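Local coordinates for protein sphingomyelinase-c (PDB 1ZWX) that belongs to the endonuclease/exonuclease/phosphatase family and folds as an alpha/beta sandwich with two central beta sheets, as in DNase I-like proteins, at residues 189-194 and 260-265; 203-208 and 214-219; 11-16 and 248-253. All blocks are in the same frame, centred on the assembly; numbering follows the deposited sequence. Where two conformers were deposited one is given.

Contact 1. Residues 189-194 and 260-265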
loop_
_atom_site.group_PDB
_atom_site.type_symbol
_atom_site.label_atom_id
_atom_site.label_comp_id
_atom_site.label_asym_id
_atom_site.label_seq_id
_atom_site.Cartn_x
_atom_site.Cartn_y
_atom_site.Cartn_z
ATOM N N ILE A 189 13.079 13.158 6.874
ATOM C CA ILE A 189 12.172 12.894 5.760
ATOM C C ILE A 189 10.988 11.999 6.184
ATOM O O ILE A 189 11.146 11.080 6.989
ATOM C CB ILE A 189 12.919 12.300 4.560
ATOM C CG1 ILE A 189 12.023 12.250 3.302
ATOM C CG2 ILE A 189 13.544 10.902 4.936
ATOM C CD1 ILE A 189 12.747 12.127 1.946
ATOM N N ILE A 190 9.801 12.313 5.639
ATOM C CA ILE A 190 8.584 11.514 5.846
ATOM C C ILE A 190 8.057 11.102 4.469
ATOM O O ILE A 190 7.892 11.943 3.553
ATOM C CB ILE A 190 7.490 12.278 6.611
ATOM C CG1 ILE A 190 8.031 12.880 7.896
ATOM C CG2 ILE A 190 6.249 11.363 6.872
ATOM C CD1 ILE A 190 7.023 13.744 8.638
ATOM N N PHE A 191 7.819 9.796 4.331
ATOM C CA PHE A 191 7.202 9.234 3.138
ATOM C C PHE A 191 5.787 8.766 3.512
ATOM O O PHE A 191 5.525 8.339 4.649
ATOM C CB PHE A 191 7.970 8.029 2.624
ATOM C CG PHE A 191 9.393 8.306 2.220
ATOM C CD1 PHE A 191 10.434 8.103 3.123
ATOM C CD2 PHE A 191 9.693 8.692 0.914
ATOM C CE1 PHE A 191 11.769 8.321 2.735
ATOM C CE2 PHE A 191 11.021 8.913 0.515
ATOM C CZ PHE A 191 12.061 8.693 1.440
ATOM N N ILE A 192 4.881 8.887 2.552
ATOM C CA ILE A 192 3.490 8.445 2.736
ATOM C C ILE A 192 3.186 7.672 1.470
ATOM O O ILE A 192 3.240 8.202 0.376
ATOM C CB ILE A 192 2.466 9.622 2.912
ATOM C CG1 ILE A 192 2.809 10.530 4.101
ATOM C CG2 ILE A 192 1.011 9.050 3.122
ATOM C CD1 ILE A 192 2.004 11.897 4.056
ATOM N N GLY A 193 2.907 6.379 1.613
ATOM C CA GLY A 193 2.692 5.548 0.429
ATOM C C GLY A 193 1.614 4.484 0.602
ATOM O O GLY A 193 1.210 4.155 1.711
ATOM N N GLY A 194 1.172 3.951 -0.527
ATOM C CA GLY A 194 0.169 2.884 -0.553
ATOM C C GLY A 194 -0.896 3.178 -1.585
ATOM O O GLY A 194 -0.703 3.998 -2.481
ATOM N N HIS A 260 16.626 15.917 -3.860
ATOM C CA HIS A 260 16.710 16.782 -5.036
ATOM C C HIS A 260 15.672 16.339 -6.044
ATOM O O HIS A 260 15.071 17.154 -6.736
ATOM C CB HIS A 260 18.104 16.684 -5.678
ATOM C CG HIS A 260 19.199 17.305 -4.864
ATOM N ND1 HIS A 260 19.970 18.351 -5.332
ATOM C CD2 HIS A 260 19.651 17.034 -3.617
ATOM C CE1 HIS A 260 20.847 18.695 -4.404
ATOM N NE2 HIS A 260 20.673 17.913 -3.354
ATOM N N SER A 261 15.437 15.034 -6.094
ATOM C CA SER A 261 14.606 14.430 -7.099
ATOM C C SER A 261 13.899 13.214 -6.450
ATOM O O SER A 261 14.573 12.355 -5.908
ATOM C CB SER A 261 15.534 13.971 -8.215
ATOM O OG SER A 261 14.836 13.692 -9.395
ATOM N N TRP A 262 12.567 13.162 -6.491
ATOM C CA TRP A 262 11.801 11.954 -6.067
ATOM C C TRP A 262 10.856 11.505 -7.179
ATOM O O TRP A 262 10.153 12.336 -7.791
ATOM C CB TRP A 262 11.023 12.235 -4.797
ATOM C CG TRP A 262 10.190 11.084 -4.323
ATOM C CD1 TRP A 262 8.821 10.983 -4.369
ATOM C CD2 TRP A 262 10.661 9.886 -3.693
ATOM N NE1 TRP A 262 8.418 9.810 -3.802
ATOM C CE2 TRP A 262 9.516 9.106 -3.380
ATOM C CE3 TRP A 262 11.937 9.396 -3.355
ATOM C CZ2 TRP A 262 9.611 7.852 -2.772
ATOM C CZ3 TRP A 262 12.036 8.164 -2.738
ATOM C CH2 TRP A 262 10.876 7.397 -2.453
ATOM N N HIS A 263 10.894 10.205 -7.465
ATOM C CA HIS A 263 10.230 9.601 -8.616
ATOM C C HIS A 263 9.364 8.438 -8.142
ATOM O O HIS A 263 9.613 7.903 -7.066
ATOM C CB HIS A 263 11.270 9.078 -9.603
ATOM C CG HIS A 263 12.184 10.150 -10.120
ATOM N ND1 HIS A 263 11.865 10.933 -11.211
ATOM C CD2 HIS A 263 13.366 10.613 -9.655
ATOM C CE1 HIS A 263 12.829 11.815 -11.413
ATOM N NE2 HIS A 263 13.751 11.641 -10.483
ATOM N N ASN A 264 8.360 8.091 -8.957
ATOM C CA ASN A 264 7.599 6.844 -8.859
ATOM C C ASN A 264 7.664 6.178 -10.217
ATOM O O ASN A 264 7.590 6.854 -11.224
ATOM C CB ASN A 264 6.115 7.099 -8.541
ATOM C CG ASN A 264 5.853 7.351 -7.088
ATOM O OD1 ASN A 264 4.693 7.380 -6.651
ATOM N ND2 ASN A 264 6.919 7.558 -6.309
ATOM N N LYS A 265 7.770 4.851 -10.236
ATOM C CA LYS A 265 7.672 4.060 -11.446
ATOM C C LYS A 265 6.733 2.878 -11.183
ATOM O O LYS A 265 6.893 2.160 -10.196
ATOM C CB LYS A 265 9.059 3.516 -11.880
ATOM C CG LYS A 265 8.978 2.697 -13.173
ATOM C CD LYS A 265 10.275 2.562 -13.930
ATOM C CE LYS A 265 9.992 2.217 -15.406
#
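Phe191 and Trp262 meet ring to ring in the beta sandwich of this DNase I-like fold, between its two sheets. Phe191 lies on strand 189-193, one place in from an edge of its sheet, while Trp262 belongs to strand 262-266, the outermost strand of the other sheet. The backbones stay well apart, with a closest CA-CA distance of 10.6 Å between Phe191 and Trp262, so the large side chains must span the gap.

The aromatic contact is oblique. Phe191 CE2 stands over one face of the indole, near the rim of the six-membered ring, and comes within 3.3 Å of Trp262 CH2. The planes are inclined at 48°, which is neither a stack nor an edge-to-face pair. Trp262 reaches this position with CG anti to its backbone N (chi1 178°), which extends the indole from its strand toward the facing sheet. Other apolar groups complete the packing: Ile189 CG1 rests 3.9 Å above one face of the Phe191 ring, Phe11 brings a further ring to Phe191, and Val252 touches both aromatic residues.

Polar bonds fix the tryptophan and its strand. Trp262 NE1 donates to Ile250 O, so the buried indole N-H is satisfied by strand 248-252. On the partly exposed side, Ser261 OG and His263 NE2 are hydrogen-bonded at 2.6 Å, and the imidazole of His263 also meets the ring of Phe297. Asn264 uses both ends of its amide: OD1 accepts from Ile250 N, and ND2 donates to His263 O at 2.8 Å, approaching from above the carbonyl plane.

Contact 2. Residues 203-208 and 214-219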
loop_
_atom_site.group_PDB
_atom_site.type_symbol
_atom_site.label_atom_id
_atom_site.label_comp_id
_atom_site.label_asym_id
_atom_site.label_seq_id
_atom_site.Cartn_x
_atom_site.Cartn_y
_atom_site.Cartn_z
ATOM N N ASP A 203 -9.714 16.313 -10.004
ATOM C CA ASP A 203 -9.905 17.301 -8.943
ATOM C C ASP A 203 -9.537 16.719 -7.576
ATOM O O ASP A 203 -8.894 17.396 -6.767
ATOM C CB ASP A 203 -11.350 17.802 -8.878
ATOM C CG ASP A 203 -11.706 18.751 -10.024
ATOM O OD1 ASP A 203 -10.837 19.103 -10.848
ATOM O OD2 ASP A 203 -12.888 19.141 -10.105
ATOM N N GLU A 204 -9.979 15.482 -7.312
ATOM C CA GLU A 204 -9.695 14.827 -6.035
ATOM C C GLU A 204 -8.167 14.662 -5.849
ATOM O O GLU A 204 -7.672 14.817 -4.749
ATOM C CB GLU A 204 -10.392 13.467 -5.897
ATOM C CG GLU A 204 -10.276 12.928 -4.459
ATOM C CD GLU A 204 -10.925 11.565 -4.235
ATOM O OE1 GLU A 204 -11.099 11.166 -3.070
ATOM O OE2 GLU A 204 -11.257 10.919 -5.206
ATOM N N TYR A 205 -7.451 14.357 -6.919
ATOM C CA TYR A 205 -5.976 14.279 -6.867
ATOM C C TYR A 205 -5.372 15.615 -6.415
ATOM O O TYR A 205 -4.584 15.662 -5.474
ATOM C CB TYR A 205 -5.381 13.858 -8.198
ATOM C CG TYR A 205 -3.862 13.705 -8.095
ATOM C CD1 TYR A 205 -3.285 12.507 -7.621
ATOM C CD2 TYR A 205 -3.015 14.759 -8.424
ATOM C CE1 TYR A 205 -1.901 12.370 -7.503
ATOM C CE2 TYR A 205 -1.605 14.624 -8.311
ATOM C CZ TYR A 205 -1.070 13.441 -7.835
ATOM O OH TYR A 205 0.296 13.310 -7.736
ATOM N N HIS A 206 -5.795 16.708 -7.051
ATOM C CA HIS A 206 -5.396 18.057 -6.628
ATOM C C HIS A 206 -5.593 18.263 -5.158
ATOM O O HIS A 206 -4.663 18.697 -4.451
ATOM C CB HIS A 206 -6.151 19.155 -7.431
ATOM C CG HIS A 206 -5.955 20.535 -6.877
ATOM N ND1 HIS A 206 -6.606 20.986 -5.747
ATOM C CD2 HIS A 206 -5.151 21.552 -7.277
ATOM C CE1 HIS A 206 -6.215 22.220 -5.475
ATOM N NE2 HIS A 206 -5.328 22.585 -6.386
ATOM N N ASP A 207 -6.787 17.932 -4.656
ATOM C CA ASP A 207 -7.084 18.126 -3.253
ATOM C C ASP A 207 -6.270 17.231 -2.321
ATOM O O ASP A 207 -5.927 17.642 -1.206
ATOM C CB ASP A 207 -8.570 17.909 -2.984
ATOM C CG ASP A 207 -9.430 19.094 -3.449
ATOM O OD1 ASP A 207 -8.950 19.973 -4.218
ATOM O OD2 ASP A 207 -10.591 19.111 -3.051
ATOM N N MET A 208 -6.029 15.995 -2.752
ATOM C CA MET A 208 -5.193 15.058 -1.968
ATOM C C MET A 208 -3.807 15.656 -1.703
ATOM O O MET A 208 -3.293 15.545 -0.586
ATOM C CB MET A 208 -5.003 13.740 -2.707
ATOM C CG MET A 208 -3.975 12.799 -1.994
ATOM S SD MET A 208 -4.051 11.109 -2.630
ATOM C CE MET A 208 -3.401 11.299 -4.251
ATOM N N VAL A 214 1.659 17.031 0.143
ATOM C CA VAL A 214 2.652 16.358 -0.673
ATOM C C VAL A 214 2.583 16.950 -2.072
ATOM O O VAL A 214 1.602 17.619 -2.402
ATOM C CB VAL A 214 2.414 14.796 -0.724
ATOM C CG1 VAL A 214 2.474 14.197 0.677
ATOM C CG2 VAL A 214 1.067 14.451 -1.391
ATOM N N SER A 215 3.599 16.691 -2.894
ATOM C CA SER A 215 3.574 17.024 -4.322
ATOM C C SER A 215 3.725 15.786 -5.168
ATOM O O SER A 215 4.153 14.733 -4.669
ATOM C CB SER A 215 4.686 18.026 -4.694
ATOM O OG SER A 215 4.584 19.152 -3.847
ATOM N N SER A 216 3.386 15.915 -6.452
ATOM C CA SER A 216 3.556 14.814 -7.391
ATOM C C SER A 216 5.051 14.507 -7.521
ATOM O O SER A 216 5.864 15.451 -7.552
ATOM C CB SER A 216 3.016 15.190 -8.754
ATOM O OG SER A 216 1.610 15.332 -8.702
ATOM N N PRO A 217 5.425 13.212 -7.519
ATOM C CA PRO A 217 6.814 12.853 -7.869
ATOM C C PRO A 217 7.292 13.519 -9.168
ATOM O O PRO A 217 6.474 13.838 -10.047
ATOM C CB PRO A 217 6.760 11.327 -8.008
ATOM C CG PRO A 217 5.679 10.923 -7.007
ATOM C CD PRO A 217 4.629 12.028 -7.119
ATOM N N ALA A 218 8.610 13.739 -9.261
ATOM C CA ALA A 218 9.232 14.405 -10.408
ATOM C C ALA A 218 8.987 13.681 -11.730
ATOM O O ALA A 218 8.969 12.434 -11.782
ATOM C CB ALA A 218 10.740 14.570 -10.171
ATOM N N ASN A 219 8.829 14.470 -12.799
ATOM C CA ASN A 219 8.568 13.956 -14.142
ATOM C C ASN A 219 7.553 12.816 -14.109
ATOM O O ASN A 219 7.816 11.715 -14.607
ATOM C CB ASN A 219 9.869 13.505 -14.821
#
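Tyr205 OH and Ser216 OG form a short hydrogen bond of 2.6 Å, joining helix 203-212 to the loop that follows it. The serine oxygen comes up to the edge of the phenol ring, in its plane, and also lies 3.3 Å from Tyr205 CE2. Ser216 therefore meets the hydroxyl end of the tyrosine and no face of its ring.

The tyrosine gets there by extension: with CG anti to the backbone N (chi1 -177°), the ring runs out from the helix flank and its far end closes on the loop. Its rotation is also bounded by neighbours, for Tyr200 packs against the ring edge-to-face and Val198 and Phe251 touch it. Phe251 belongs to strand 248-252 and is met as well by Met208 from the helix and by Val214 from the loop. Helix and loop thus share one apolar patch on the outer side of a central sheet of the sandwich, and the hydroxyl pair lies at the margin of that patch.

On the helix itself, His206 ND1 donates to the anti lone pair of Asp207 OD1 at 3.0 Å, close to the imidazole plane. Asp207 OD2 makes a salt bridge with Arg165 of helix 161-182, whose Arg168 pairs in turn with Glu204 OE1; between imidazole N-H and guanidinium, the Asp207 carboxylate is probably stabilised in its ionised form. The direct polar link from helix to loop, by contrast, is a pair of neutral hydroxyls beside the apolar packing on Phe251: either could donate, and no charge is needed to hold it.

Contact 3. Residues 11-16 and 248-253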
loop_
_atom_site.group_PDB
_atom_site.type_symbol
_atom_site.label_atom_id
_atom_site.label_comp_id
_atom_site.label_asym_id
_atom_site.label_seq_id
_atom_site.Cartn_x
_atom_site.Cartn_y
_atom_site.Cartn_z
ATOM N N PHE A 11 17.604 6.150 -1.277
ATOM C CA PHE A 11 16.523 5.485 -0.543
ATOM C C PHE A 11 15.462 5.050 -1.515
ATOM O O PHE A 11 15.072 5.812 -2.405
ATOM C CB PHE A 11 15.893 6.398 0.484
ATOM C CG PHE A 11 15.284 5.669 1.652
ATOM C CD1 PHE A 11 16.102 5.125 2.645
ATOM C CD2 PHE A 11 13.883 5.515 1.761
ATOM C CE1 PHE A 11 15.560 4.466 3.739
ATOM C CE2 PHE A 11 13.327 4.862 2.861
ATOM C CZ PHE A 11 14.150 4.315 3.851
ATOM N N LYS A 12 14.994 3.819 -1.318
ATOM C CA LYS A 12 14.100 3.167 -2.258
ATOM C C LYS A 12 13.002 2.407 -1.495
ATOM O O LYS A 12 13.292 1.614 -0.586
ATOM C CB LYS A 12 14.914 2.233 -3.119
ATOM C CG LYS A 12 14.162 1.550 -4.221
ATOM C CD LYS A 12 15.149 1.031 -5.223
ATOM C CE LYS A 12 14.764 -0.332 -5.679
ATOM N NZ LYS A 12 15.959 -1.069 -6.235
ATOM N N ILE A 13 11.747 2.660 -1.883
ATOM C CA ILE A 13 10.563 2.059 -1.238
ATOM C C ILE A 13 9.735 1.454 -2.363
ATOM O O ILE A 13 9.551 2.083 -3.406
ATOM C CB ILE A 13 9.699 3.124 -0.523
ATOM C CG1 ILE A 13 10.503 3.834 0.554
ATOM C CG2 ILE A 13 8.417 2.489 0.109
ATOM C CD1 ILE A 13 9.843 5.059 1.072
ATOM N N THR A 14 9.262 0.227 -2.169
ATOM C CA THR A 14 8.332 -0.369 -3.124
ATOM C C THR A 14 7.015 -0.549 -2.369
ATOM O O THR A 14 7.007 -0.940 -1.206
ATOM C CB THR A 14 8.853 -1.709 -3.709
ATOM O OG1 THR A 14 9.926 -1.437 -4.607
ATOM C CG2 THR A 14 7.773 -2.443 -4.517
ATOM N N SER A 15 5.910 -0.173 -3.008
ATOM C CA SER A 15 4.598 -0.379 -2.405
ATOM C C SER A 15 3.803 -1.300 -3.352
ATOM O O SER A 15 3.788 -1.090 -4.561
ATOM C CB SER A 15 3.874 0.966 -2.205
ATOM O OG SER A 15 2.608 0.760 -1.598
ATOM N N HIS A 16 3.188 -2.338 -2.777
ATOM C CA HIS A 16 2.364 -3.231 -3.553
ATOM C C HIS A 16 1.137 -3.631 -2.791
ATOM O O HIS A 16 1.199 -4.218 -1.685
ATOM C CB HIS A 16 3.124 -4.489 -3.986
ATOM C CG HIS A 16 2.503 -5.173 -5.160
ATOM N ND1 HIS A 16 2.823 -6.461 -5.527
ATOM C CD2 HIS A 16 1.588 -4.735 -6.062
ATOM C CE1 HIS A 16 2.151 -6.780 -6.618
ATOM N NE2 HIS A 16 1.389 -5.754 -6.956
ATOM N N ASP A 248 -2.051 4.087 -6.838
ATOM C CA ASP A 248 -0.976 3.703 -5.888
ATOM C C ASP A 248 0.215 4.680 -6.036
ATOM O O ASP A 248 0.699 4.948 -7.133
ATOM C CB ASP A 248 -0.496 2.273 -6.148
ATOM C CG ASP A 248 -1.610 1.230 -6.027
ATOM O OD1 ASP A 248 -2.338 0.999 -7.014
ATOM O OD2 ASP A 248 -1.707 0.616 -4.951
ATOM N N TYR A 249 0.655 5.200 -4.901
ATOM C CA TYR A 249 1.638 6.278 -4.867
ATOM C C TYR A 249 2.592 6.122 -3.697
ATOM O O TYR A 249 2.224 5.586 -2.632
ATOM C CB TYR A 249 0.928 7.598 -4.616
ATOM C CG TYR A 249 -0.165 7.966 -5.623
ATOM C CD1 TYR A 249 -1.503 7.687 -5.352
ATOM C CD2 TYR A 249 0.161 8.629 -6.813
ATOM C CE1 TYR A 249 -2.524 8.042 -6.279
ATOM C CE2 TYR A 249 -0.843 8.986 -7.756
ATOM C CZ TYR A 249 -2.176 8.689 -7.460
ATOM O OH TYR A 249 -3.135 9.071 -8.363
ATOM N N ILE A 250 3.788 6.687 -3.862
ATOM C CA ILE A 250 4.652 6.928 -2.713
ATOM C C ILE A 250 5.120 8.382 -2.779
ATOM O O ILE A 250 5.849 8.741 -3.676
ATOM C CB ILE A 250 5.877 5.969 -2.626
ATOM C CG1 ILE A 250 5.453 4.476 -2.795
ATOM C CG2 ILE A 250 6.546 6.163 -1.266
ATOM C CD1 ILE A 250 6.590 3.554 -3.255
ATOM N N PHE A 251 4.722 9.164 -1.786
ATOM C CA PHE A 251 4.981 10.610 -1.761
ATOM C C PHE A 251 6.000 10.966 -0.704
ATOM O O PHE A 251 6.176 10.255 0.262
ATOM C CB PHE A 251 3.711 11.370 -1.345
ATOM C CG PHE A 251 2.573 11.295 -2.345
ATOM C CD1 PHE A 251 1.355 10.709 -1.968
ATOM C CD2 PHE A 251 2.698 11.835 -3.635
ATOM C CE1 PHE A 251 0.244 10.656 -2.887
ATOM C CE2 PHE A 251 1.627 11.775 -4.569
ATOM C CZ PHE A 251 0.382 11.183 -4.179
ATOM N N VAL A 252 6.597 12.146 -0.866
ATOM C CA VAL A 252 7.398 12.773 0.169
ATOM C C VAL A 252 6.590 13.913 0.764
ATOM O O VAL A 252 5.999 14.711 0.018
ATOM C CB VAL A 252 8.725 13.311 -0.435
ATOM C CG1 VAL A 252 9.455 14.136 0.619
ATOM C CG2 VAL A 252 9.596 12.157 -0.935
ATOM N N GLU A 253 6.533 13.989 2.078
ATOM C CA GLU A 253 5.797 15.053 2.733
ATOM C C GLU A 253 6.532 16.408 2.627
ATOM O O GLU A 253 7.754 16.468 2.817
ATOM C CB GLU A 253 5.510 14.698 4.177
ATOM C CG GLU A 253 4.202 15.338 4.766
ATOM C CD GLU A 253 4.456 16.608 5.585
ATOM O OE1 GLU A 253 5.634 16.986 5.788
ATOM O OE2 GLU A 253 3.479 17.214 6.066
HETATM O O HOH W 1 0.140 0.191 -2.924
#
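Ile250 sends its longer branch toward strand 12-20, and its CD1 lodges between Ile13 and Ser15. The methyl lies 3.3 Å from Ile13 O and also touches Ser15 N, so it presses on the backbone of the facing strand as well as on its side chains. A first torsion of -49°, with CG1 anti to the carbonyl carbon, directs CG1 toward that strand, and the extended second torsion (chi2 158°) carries CD1 onward, while CG2, the other branch, faces Ile13 CD1. The two isoleucines lie aslant rather than end to end, and Ile13 CG2 meets Ile250 CD1 at 4.0 Å. Ser15 turns its CB toward the flank of the Ile250 side chain, 3.9 Å from Ile250 CG1.

These residues belong to the core between the two facing sheets of the DNase I-like sandwich. Strand 12-20 lies inside one sheet, flanked by strands 49-55 and 294-298, and strand 248-252 forms an edge of the other. Their short segments run roughly antiparallel, at 151°, with axes 7.8 Å apart at closest approach, and no hydrogen bond joins them directly. Ile51 and Phe191 pack on Ile13 from the two sheets. Tyr249 and Phe251 point off the other face of strand 248-252, where the CB of Tyr249 sits 3.5 Å above one face of the Phe251 ring, toward its rim.

Toward one end of the contact the apolar packing gives way to a water bridge. Ser15 OG is 2.9 Å from the water oxygen, and the water donates to Asp248 OD2 at 2.8 Å. The other carboxylate oxygen, Asp248 OD1, is gripped by Thr226 OG1 and His291 ND1.

Overall arrangement
Contacts 1 and 3 both bridge the two sheets of the sandwich, and their centres lie only about 5 Å apart. Strands 189-193 and 248-252 are neighbours in one sheet, while strands 12-20 and 262-266 flank strand 294-298 in the other. Contact 2 sits outside this core, its centre about 12 Å from that of contact 1 and 14 Å from that of contact 3, and packs on the outer face of strand 248-252. Along the chain the segments come as 11-16, 189-194, 203-208, 214-219, 248-253 and 260-265: contacts 1 and 3 interlock, and contact 2 is nested within both. Strand 248-252 thus has the facing sheet on one side and the helix and loop on the other.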